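Local coordinates for alpha-amylase (Eubacterium rectale DSM 17629, PDB 6AZ5), which probably binds starch or related alpha-glucans through its family 41 carbohydrate-binding module, the part of this surface-anchored gut amylase described here, at residues P1-Y10 against V49-G60. Sequence-based numbering, arbitrary orientation.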
ATOM      1  N   PRO A   1       0.978  21.668   7.919  1.00 45.23           N
ATOM      2  CA  PRO A   1       1.432  20.480   8.653  1.00 46.11           C
ATOM      3  C   PRO A   1       1.265  19.192   7.846  1.00 38.50           C
ATOM      4  O   PRO A   1       0.334  19.082   7.045  1.00 33.02           O
ATOM      5  CB  PRO A   1       0.533  20.469   9.891  1.00 37.28           C
ATOM      6  CG  PRO A   1      -0.710  21.158   9.443  1.00 39.20           C
ATOM      7  CD  PRO A   1      -0.259  22.228   8.491  1.00 40.13           C
ATOM      8  N   ASP A   2       2.163  18.235   8.069  1.00 35.98           N
ATOM      9  CA  ASP A   2       2.191  16.984   7.313  1.00 29.75           C
ATOM     10  C   ASP A   2       0.904  16.187   7.444  1.00 27.38           C
ATOM     11  O   ASP A   2       0.147  16.354   8.399  1.00 32.63           O
ATOM     12  CB  ASP A   2       3.366  16.108   7.762  1.00 28.73           C
ATOM     13  CG  ASP A   2       4.707  16.732   7.452  1.00 38.32           C
ATOM     14  OD1 ASP A   2       4.738  17.680   6.635  1.00 40.45           O
ATOM     15  OD2 ASP A   2       5.729  16.276   8.015  1.00 36.05           O
ATOM     16  N   HIS A   3       0.665  15.318   6.470  1.00 24.60           N
ATOM     17  CA  HIS A   3      -0.473  14.414   6.510  1.00 19.22           C
ATOM     18  C   HIS A   3      -0.017  12.959   6.417  1.00 17.77           C
ATOM     19  O   HIS A   3       0.729  12.587   5.510  1.00 18.81           O
ATOM     20  CB  HIS A   3      -1.449  14.730   5.379  1.00 17.48           C
ATOM     21  CG  HIS A   3      -2.515  13.697   5.210  1.00 16.01           C
ATOM     22  ND1 HIS A   3      -3.533  13.523   6.127  1.00 15.06           N
ATOM     23  CD2 HIS A   3      -2.707  12.762   4.253  1.00 16.76           C
ATOM     24  CE1 HIS A   3      -4.311  12.534   5.729  1.00 19.38           C
ATOM     25  NE2 HIS A   3      -3.840  12.057   4.596  1.00 22.01           N
ATOM     26  N   THR A   4      -0.475  12.138   7.355  1.00 18.75           N
ATOM     27  CA  THR A   4      -0.137  10.717   7.363  1.00 16.99           C
ATOM     28  C   THR A   4      -1.364   9.857   7.057  1.00 21.12           C
ATOM     29  O   THR A   4      -2.430  10.055   7.634  1.00 20.67           O
ATOM     30  CB  THR A   4       0.457  10.287   8.719  1.00 15.72           C
ATOM     31  OG1 THR A   4       1.719  10.934   8.917  1.00 15.21           O
ATOM     32  CG2 THR A   4       0.674   8.783   8.760  1.00 18.67           C
ATOM     33  N   PHE A   5      -1.214   8.909   6.136  1.00 16.90           N
ATOM     34  CA  PHE A   5      -2.269   7.943   5.883  1.00 13.02           C
ATOM     35  C   PHE A   5      -1.737   6.526   6.051  1.00 13.42           C
ATOM     36  O   PHE A   5      -0.536   6.293   6.014  1.00 12.92           O
ATOM     37  CB  PHE A   5      -2.869   8.127   4.486  1.00 17.74           C
ATOM     38  CG  PHE A   5      -1.879   7.977   3.362  1.00 21.24           C
ATOM     39  CD1 PHE A   5      -1.159   9.071   2.901  1.00 23.17           C
ATOM     40  CD2 PHE A   5      -1.686   6.748   2.749  1.00 17.71           C
ATOM     41  CE1 PHE A   5      -0.254   8.939   1.859  1.00 20.35           C
ATOM     42  CE2 PHE A   5      -0.779   6.608   1.708  1.00 21.63           C
ATOM     43  CZ  PHE A   5      -0.064   7.705   1.263  1.00 18.02           C
ATOM     44  N   THR A   6      -2.653   5.591   6.256  1.00 10.59           N
ATOM     45  CA  THR A   6      -2.311   4.186   6.361  1.00 16.79           C
ATOM     46  C   THR A   6      -2.682   3.498   5.057  1.00 15.47           C
ATOM     47  O   THR A   6      -3.699   3.825   4.445  1.00 15.41           O
ATOM     48  CB  THR A   6      -3.048   3.518   7.539  1.00 15.00           C
ATOM     49  OG1 THR A   6      -2.715   4.199   8.754  1.00 18.87           O
ATOM     50  CG2 THR A   6      -2.662   2.060   7.664  1.00 16.27           C
ATOM     51  N   ILE A   7      -1.857   2.561   4.614  1.00 15.17           N
ATOM     52  CA  ILE A   7      -2.227   1.768   3.455  1.00 14.56           C
ATOM     53  C   ILE A   7      -2.055   0.278   3.738  1.00 15.07           C
ATOM     54  O   ILE A   7      -0.985  -0.184   4.148  1.00 12.89           O
ATOM     55  CB  ILE A   7      -1.430   2.199   2.192  1.00 13.27           C
ATOM     56  CG1 ILE A   7      -1.671   1.219   1.048  1.00 12.77           C
ATOM     57  CG2 ILE A   7       0.051   2.322   2.486  1.00 16.20           C
ATOM     58  CD1 ILE A   7      -1.355   1.815  -0.311  1.00 19.08           C
ATOM     59  N   TYR A   8      -3.150  -0.455   3.553  1.00 14.95           N
ATOM     60  CA  TYR A   8      -3.173  -1.905   3.691  1.00 18.56           C
ATOM     61  C   TYR A   8      -2.992  -2.566   2.334  1.00 19.12           C
ATOM     62  O   TYR A   8      -3.509  -2.072   1.331  1.00 14.92           O
ATOM     63  CB  TYR A   8      -4.491  -2.385   4.297  1.00 17.86           C
ATOM     64  CG  TYR A   8      -4.827  -1.837   5.663  1.00 20.52           C
ATOM     65  CD1 TYR A   8      -3.841  -1.566   6.597  1.00 21.01           C
ATOM     66  CD2 TYR A   8      -6.149  -1.603   6.021  1.00 26.70           C
ATOM     67  CE1 TYR A   8      -4.164  -1.075   7.853  1.00 19.14           C
ATOM     68  CE2 TYR A   8      -6.479  -1.110   7.269  1.00 25.97           C
ATOM     69  CZ  TYR A   8      -5.484  -0.843   8.179  1.00 23.16           C
ATOM     70  OH  TYR A   8      -5.812  -0.352   9.419  1.00 25.97           O
ATOM     71  N   TYR A   9      -2.278  -3.691   2.307  1.00 15.74           N
ATOM     72  CA  TYR A   9      -2.074  -4.439   1.067  1.00 17.34           C
ATOM     73  C   TYR A   9      -2.336  -5.930   1.241  1.00 20.05           C
ATOM     74  O   TYR A   9      -1.863  -6.556   2.191  1.00 19.77           O
ATOM     75  CB  TYR A   9      -0.654  -4.223   0.538  1.00 17.89           C
ATOM     76  CG  TYR A   9      -0.268  -5.122  -0.616  1.00 21.40           C
ATOM     77  CD1 TYR A   9      -0.806  -4.933  -1.885  1.00 24.25           C
ATOM     78  CD2 TYR A   9       0.651  -6.155  -0.442  1.00 24.86           C
ATOM     79  CE1 TYR A   9      -0.450  -5.753  -2.947  1.00 24.54           C
ATOM     80  CE2 TYR A   9       1.017  -6.976  -1.499  1.00 24.11           C
ATOM     81  CZ  TYR A   9       0.462  -6.772  -2.749  1.00 27.68           C
ATOM     82  OH  TYR A   9       0.822  -7.587  -3.800  1.00 24.20           O
ATOM     83  N   TYR A  10      -3.099  -6.500   0.321  1.00 20.95           N
ATOM     84  CA  TYR A  10      -3.378  -7.924   0.384  1.00 25.14           C
ATOM     85  C   TYR A  10      -2.961  -8.626  -0.899  1.00 26.84           C
ATOM     86  O   TYR A  10      -3.228  -8.151  -2.005  1.00 24.56           O
ATOM     87  CB  TYR A  10      -4.862  -8.184   0.658  1.00 27.38           C
ATOM     88  CG  TYR A  10      -5.218  -9.653   0.636  1.00 26.13           C
ATOM     89  CD1 TYR A  10      -5.017 -10.452   1.753  1.00 26.41           C
ATOM     90  CD2 TYR A  10      -5.748 -10.244  -0.508  1.00 30.87           C
ATOM     91  CE1 TYR A  10      -5.335 -11.801   1.733  1.00 37.35           C
ATOM     92  CE2 TYR A  10      -6.069 -11.593  -0.535  1.00 31.30           C
ATOM     93  CZ  TYR A  10      -5.861 -12.363   0.586  1.00 34.07           C
ATOM     94  OH  TYR A  10      -6.180 -13.702   0.563  1.00 46.11           O
ATOM     95  N   VAL A  49      -8.955 -12.300   6.743  1.00 29.67           N
ATOM     96  CA  VAL A  49      -7.645 -12.288   6.096  1.00 27.14           C
ATOM     97  C   VAL A  49      -6.712 -11.290   6.793  1.00 28.04           C
ATOM     98  O   VAL A  49      -7.160 -10.436   7.562  1.00 24.19           O
ATOM     99  CB  VAL A  49      -7.745 -11.923   4.609  1.00 32.07           C
ATOM    100  CG1 VAL A  49      -8.595 -12.945   3.868  1.00 36.69           C
ATOM    101  CG2 VAL A  49      -8.315 -10.514   4.444  1.00 29.03           C
ATOM    102  N   THR A  50      -5.416 -11.393   6.518  1.00 26.19           N
ATOM    103  CA  THR A  50      -4.443 -10.472   7.105  1.00 27.74           C
ATOM    104  C   THR A  50      -3.807  -9.574   6.044  1.00 25.89           C
ATOM    105  O   THR A  50      -3.374 -10.045   4.992  1.00 27.69           O
ATOM    106  CB  THR A  50      -3.340 -11.235   7.864  1.00 29.86           C
ATOM    107  OG1 THR A  50      -3.940 -12.014   8.906  1.00 27.90           O
ATOM    108  CG2 THR A  50      -2.341 -10.269   8.482  1.00 25.10           C
ATOM    109  N   TRP A  51      -3.767  -8.274   6.322  1.00 24.89           N
ATOM    110  CA  TRP A  51      -3.167  -7.309   5.406  1.00 22.56           C
ATOM    111  C   TRP A  51      -1.765  -6.911   5.855  1.00 18.87           C
ATOM    112  O   TRP A  51      -1.481  -6.891   7.049  1.00 19.72           O
ATOM    113  CB  TRP A  51      -4.023  -6.040   5.307  1.00 20.44           C
ATOM    114  CG  TRP A  51      -5.440  -6.228   4.860  1.00 18.29           C
ATOM    115  CD1 TRP A  51      -6.466  -6.780   5.577  1.00 18.26           C
ATOM    116  CD2 TRP A  51      -6.001  -5.808   3.614  1.00 17.17           C
ATOM    117  NE1 TRP A  51      -7.627  -6.753   4.839  1.00 18.03           N
ATOM    118  CE2 TRP A  51      -7.367  -6.159   3.629  1.00 21.41           C
ATOM    119  CE3 TRP A  51      -5.482  -5.183   2.477  1.00 16.66           C
ATOM    120  CZ2 TRP A  51      -8.214  -5.902   2.560  1.00 18.56           C
ATOM    121  CZ3 TRP A  51      -6.324  -4.927   1.415  1.00 18.46           C
ATOM    122  CH2 TRP A  51      -7.675  -5.286   1.462  1.00 19.72           C
ATOM    123  N   PHE A  52      -0.897  -6.587   4.898  1.00 17.03           N
ATOM    124  CA  PHE A  52       0.314  -5.824   5.204  1.00 17.30           C
ATOM    125  C   PHE A  52      -0.110  -4.394   5.525  1.00 18.87           C
ATOM    126  O   PHE A  52      -1.035  -3.875   4.908  1.00 14.51           O
ATOM    127  CB  PHE A  52       1.301  -5.812   4.025  1.00 18.71           C
ATOM    128  CG  PHE A  52       1.899  -7.155   3.706  1.00 23.91           C
ATOM    129  CD1 PHE A  52       1.282  -8.003   2.799  1.00 23.91           C
ATOM    130  CD2 PHE A  52       3.087  -7.560   4.298  1.00 20.96           C
ATOM    131  CE1 PHE A  52       1.832  -9.233   2.497  1.00 26.73           C
ATOM    132  CE2 PHE A  52       3.640  -8.789   4.004  1.00 22.44           C
ATOM    133  CZ  PHE A  52       3.013  -9.628   3.102  1.00 27.02           C
ATOM    134  N   LYS A  53       0.553  -3.740   6.470  1.00 18.66           N
ATOM    135  CA  LYS A  53       0.235  -2.339   6.707  1.00 17.05           C
ATOM    136  C   LYS A  53       1.487  -1.488   6.833  1.00 16.26           C
ATOM    137  O   LYS A  53       2.560  -1.980   7.185  1.00 16.43           O
ATOM    138  CB  LYS A  53      -0.638  -2.184   7.960  1.00 16.04           C
ATOM    139  CG  LYS A  53       0.129  -1.924   9.236  1.00 18.25           C
ATOM    140  CD  LYS A  53      -0.795  -1.824  10.441  1.00 24.98           C
ATOM    141  CE  LYS A  53       0.010  -1.768  11.738  1.00 20.69           C
ATOM    142  NZ  LYS A  53      -0.852  -2.006  12.925  1.00 27.61           N
ATOM    143  N   GLN A  54       1.335  -0.207   6.517  1.00 14.73           N
ATOM    144  CA  GLN A  54       2.354   0.790   6.804  1.00 13.68           C
ATOM    145  C   GLN A  54       1.714   2.170   6.792  1.00 16.29           C
ATOM    146  O   GLN A  54       0.626   2.352   6.244  1.00 12.38           O
ATOM    147  CB  GLN A  54       3.493   0.722   5.793  1.00 13.25           C
ATOM    148  CG  GLN A  54       3.094   1.065   4.373  1.00 13.53           C
ATOM    149  CD  GLN A  54       4.289   1.108   3.438  1.00 17.51           C
ATOM    150  OE1 GLN A  54       5.257   1.828   3.681  1.00 14.64           O
ATOM    151  NE2 GLN A  54       4.235   0.318   2.374  1.00 16.47           N
ATOM    152  N   THR A  55       2.374   3.138   7.412  1.00 10.40           N
ATOM    153  CA  THR A  55       1.904   4.511   7.353  1.00 16.61           C
ATOM    154  C   THR A  55       2.842   5.325   6.476  1.00 17.70           C
ATOM    155  O   THR A  55       4.034   5.047   6.393  1.00 19.29           O
ATOM    156  CB  THR A  55       1.816   5.153   8.741  1.00 15.68           C
ATOM    157  OG1 THR A  55       3.105   5.109   9.359  1.00 20.71           O
ATOM    158  CG2 THR A  55       0.813   4.413   9.612  1.00 15.78           C
ATOM    159  N   ILE A  56       2.296   6.323   5.805  1.00 14.30           N
ATOM    160  CA  ILE A  56       3.084   7.095   4.869  1.00 19.30           C
ATOM    161  C   ILE A  56       2.756   8.570   5.040  1.00 20.04           C
ATOM    162  O   ILE A  56       1.592   8.952   5.138  1.00 15.82           O
ATOM    163  CB  ILE A  56       2.837   6.621   3.423  1.00 17.34           C
ATOM    164  CG1 ILE A  56       3.529   5.267   3.205  1.00 17.90           C
ATOM    165  CG2 ILE A  56       3.351   7.636   2.434  1.00 16.39           C
ATOM    166  CD1 ILE A  56       3.234   4.611   1.880  1.00 13.41           C
ATOM    167  N   THR A  57       3.796   9.388   5.119  1.00 19.55           N
ATOM    168  CA  THR A  57       3.639  10.804   5.392  1.00 22.04           C
ATOM    169  C   THR A  57       3.904  11.614   4.136  1.00 24.15           C
ATOM    170  O   THR A  57       4.935  11.436   3.486  1.00 25.57           O
ATOM    171  CB  THR A  57       4.596  11.267   6.510  1.00 25.54           C
ATOM    172  OG1 THR A  57       4.330  10.526   7.705  1.00 21.56           O
ATOM    173  CG2 THR A  57       4.430  12.752   6.785  1.00 27.25           C
ATOM    174  N   VAL A  58       2.964  12.489   3.791  1.00 17.43           N
ATOM    175  CA  VAL A  58       3.166  13.452   2.715  1.00 21.19           C
ATOM    176  C   VAL A  58       3.020  14.877   3.249  1.00 26.93           C
ATOM    177  O   VAL A  58       2.423  15.096   4.304  1.00 25.78           O
ATOM    178  CB  VAL A  58       2.172  13.232   1.556  1.00 21.61           C
ATOM    179  CG1 VAL A  58       2.487  11.943   0.827  1.00 16.98           C
ATOM    180  CG2 VAL A  58       0.743  13.226   2.069  1.00 19.79           C
ATOM    181  N   ALA A  59       3.587  15.839   2.527  1.00 28.01           N
ATOM    182  CA  ALA A  59       3.393  17.247   2.853  1.00 25.06           C
ATOM    183  C   ALA A  59       1.913  17.589   2.745  1.00 29.58           C
ATOM    184  O   ALA A  59       1.192  16.995   1.936  1.00 23.75           O
ATOM    185  CB  ALA A  59       4.214  18.130   1.931  1.00 22.73           C
ATOM    186  N   GLY A  60       1.465  18.540   3.563  1.00 26.27           N
ATOM    187  CA  GLY A  60       0.071  18.956   3.575  1.00 20.82           C
ATOM    188  C   GLY A  60      -0.404  19.467   2.228  1.00 25.15           C
ATOM    189  O   GLY A  60      -1.537  19.212   1.818  1.00 26.14           O
TER
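Tyr10 CB, placed by the backbone, sits over one face of the Trp51 indole, 3.8 Å from the centroid of its six-membered ring, and the edge of the Tyr10 ring turns toward that face with the planes at 59°. With CG anti to the backbone N (chi1 176°), the Tyr10 ring is carried on toward Val49, CE1 lying 3.8 Å from Val49 CB, and Thr50 O lies in plane at its edge. Tyr8 CB touches Trp51 CE3 at 3.5 Å, approaching obliquely, and Tyr8, Tyr10 and Trp51 form an aromatic cluster; Trp51 NE1 hydrogen-bonds Asp44 OD2. Along the strand, chi1 60° swings the end of the Phe5 ring toward strand 49-58, where Ile56 lies alongside with its CB over one ring face as a CH-pi contact and CG2 3.6 Å from Phe5 CZ. Phe5, Ile7, Gln54 and Ile56 share the buried face, where flat and branched apolar groups fill the interior and Gln54 NE2 hydrogen-bonds Tyr36 O. The face bearing Thr4, Thr6, Thr55 and Thr57 is more exposed and suits beta-branched hydroxyls: Thr4 OG1 and Thr57 OG1 hydrogen-bond at 2.9 Å. Paired backbone bonds join His3 to Val58, Phe5 to Ile56 and Tyr9 to Phe52. Strand 49-58 lies between strands 3-10 and 35-44, antiparallel to both, within a beta-sandwich, the fold characteristic of CBM41 modules.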